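Local coordinates for 3-oxoacyl-(acyl-carrier protein) synthase II (Thermus thermophilus, PDB 1J3N) that catalyses the condensation step of fatty acid elongation, joining malonyl-acyl-carrier protein to a growing acyl chain as a homodimeric beta-ketoacyl synthase, at the interface of chains A and B. Residues are numbered along the deposited sequence; one frame, centred on the assembly and turned at random. Chains: chain A/B, 3-oxoacyl-(acyl-carrier protein) synthase II.

The interface of chains A and B. Residues chain A 153, 155, 174, 177, 179; chain B 173, 258, 260.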
loop_
_atom_site.group_PDB
_atom_site.type_symbol
_atom_site.label_atom_id
_atom_site.label_comp_id
_atom_site.label_asym_id
_atom_site.label_seq_id
_atom_site.Cartn_x
_atom_site.Cartn_y
_atom_site.Cartn_z
ATOM N N PRO A 153 -12.405 3.518 7.392
ATOM C CA PRO A 153 -11.311 2.734 6.803
ATOM C C PRO A 153 -9.946 3.431 6.885
ATOM O O PRO A 153 -9.835 4.622 6.601
ATOM C CB PRO A 153 -11.777 2.540 5.363
ATOM C CG PRO A 153 -13.258 2.392 5.527
ATOM C CD PRO A 153 -13.594 3.500 6.519
ATOM N N SER A 155 -6.295 2.782 5.377
ATOM C CA SER A 155 -5.429 1.994 4.506
ATOM C C SER A 155 -4.158 2.711 4.072
ATOM O O SER A 155 -3.979 3.908 4.313
ATOM C CB SER A 155 -6.207 1.519 3.272
ATOM O OG SER A 155 -5.532 0.432 2.649
ATOM N N MET A 174 -13.238 5.362 -2.162
ATOM C CA MET A 174 -13.757 5.133 -0.829
ATOM C C MET A 174 -14.982 6.018 -0.558
ATOM O O MET A 174 -15.973 5.568 0.024
ATOM C CB MET A 174 -12.643 5.443 0.167
ATOM C CG MET A 174 -12.755 4.821 1.536
ATOM S SD MET A 174 -11.264 5.308 2.470
ATOM C CE MET A 174 -10.104 4.088 1.940
ATOM N N LEU A 177 -17.912 5.197 -3.170
ATOM C CA LEU A 177 -18.520 3.919 -2.808
ATOM C C LEU A 177 -19.325 3.979 -1.504
ATOM O O LEU A 177 -19.994 3.014 -1.140
ATOM C CB LEU A 177 -17.428 2.843 -2.687
ATOM C CG LEU A 177 -16.654 2.423 -3.944
ATOM C CD1 LEU A 177 -15.306 1.832 -3.554
ATOM C CD2 LEU A 177 -17.471 1.418 -4.742
ATOM N N GLU A 179 -18.031 4.345 1.596
ATOM C CA GLU A 179 -17.300 3.776 2.734
ATOM C C GLU A 179 -16.872 4.860 3.721
ATOM O O GLU A 179 -16.481 4.571 4.853
ATOM C CB GLU A 179 -16.059 3.006 2.250
ATOM C CG GLU A 179 -16.370 1.911 1.226
ATOM C CD GLU A 179 -15.125 1.208 0.708
ATOM O OE1 GLU A 179 -14.147 1.905 0.361
ATOM O OE2 GLU A 179 -15.123 -0.040 0.635
ATOM N N ARG B 173 -13.179 -3.843 -5.610
ATOM C CA ARG B 173 -13.656 -2.521 -6.004
ATOM C C ARG B 173 -13.190 -2.221 -7.425
ATOM O O ARG B 173 -13.916 -1.632 -8.228
ATOM C CB ARG B 173 -13.099 -1.442 -5.068
ATOM C CG ARG B 173 -13.449 -1.624 -3.602
ATOM C CD ARG B 173 -14.943 -1.808 -3.408
ATOM N NE ARG B 173 -15.326 -1.747 -2.002
ATOM C CZ ARG B 173 -16.496 -2.166 -1.526
ATOM N NH1 ARG B 173 -17.396 -2.684 -2.345
ATOM N NH2 ARG B 173 -16.767 -2.060 -0.230
ATOM N N PHE B 258 -16.952 -6.307 1.725
ATOM C CA PHE B 258 -15.638 -5.843 2.156
ATOM C C PHE B 258 -15.835 -4.728 3.183
ATOM O O PHE B 258 -16.343 -3.665 2.846
ATOM C CB PHE B 258 -14.887 -5.321 0.926
ATOM C CG PHE B 258 -13.563 -4.678 1.228
ATOM C CD1 PHE B 258 -12.655 -5.278 2.096
ATOM C CD2 PHE B 258 -13.196 -3.502 0.579
ATOM C CE1 PHE B 258 -11.395 -4.714 2.308
ATOM C CE2 PHE B 258 -11.940 -2.933 0.784
ATOM C CZ PHE B 258 -11.041 -3.541 1.648
ATOM N N ARG B 260 -14.060 -2.320 6.412
ATOM C CA ARG B 260 -12.829 -1.832 7.038
ATOM C C ARG B 260 -13.095 -0.782 8.114
ATOM O O ARG B 260 -14.116 -0.101 8.100
ATOM C CB ARG B 260 -11.889 -1.230 5.988
ATOM C CG ARG B 260 -11.241 -2.236 5.048
ATOM C CD ARG B 260 -10.335 -1.517 4.049
ATOM N NE ARG B 260 -11.103 -0.630 3.177
ATOM C CZ ARG B 260 -10.578 0.121 2.210
ATOM N NH1 ARG B 260 -9.268 0.097 1.982
ATOM N NH2 ARG B 260 -11.365 0.896 1.471
#
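A:Glu179 sends its chain out extended beyond CG (chi2 177°), with CG anti to its own carbonyl carbon, and this carries the carboxylate across to meet B:Arg173 and B:Arg260, whose chains bend at chi2 (-52°) and chi3 respectively. The site belongs to the two-fold dimer interface of a condensing enzyme of the beta-ketoacyl synthase family, and its twin recurs with the chains exchanged. B:Arg173 lies on helix 163-176 and B:Arg260 on strand 253-262, while A:Glu179 stands in the loop that follows the matching helix of its own chain.

The two carboxylate oxygens are divided between the arginines, OE2 going to B:Arg173 and OE1 to B:Arg260. Tip to tip with B:Arg173, OE2 of A:Glu179 takes a salt-bridging hydrogen bond from NH2 of B:Arg173 at 2.7 Å. The donor approaches from the anti side, out of the carboxylate plane, and the two planes stand 71° apart, so this is no flat two-pronged pairing; NE of B:Arg173 adds a weak bond to the same OE2 at 3.1 Å. The other oxygen, OE1, lies at the edge of the B:Arg260 guanidinium, in its plane, and NH2 of B:Arg260 stands 3.2 Å from it, a salt bridge whose hydrogen bond is weak.

Packing supports both arginines. CE2 of the B:Phe258 ring lies 3.4 Å from the plane of the B:Arg260 guanidinium, over one face but displaced toward the rim of that group. From chain A, the A:Met174 methyl CE comes within 3.5 Å of NH2 of B:Arg260, and A:Pro153 crosses the arginine at about a right angle, its CB 3.8 Å from CB of B:Arg260. On the B:Arg173 side, CD1 of A:Leu177 rests against the arginine methylene CD at 3.7 Å.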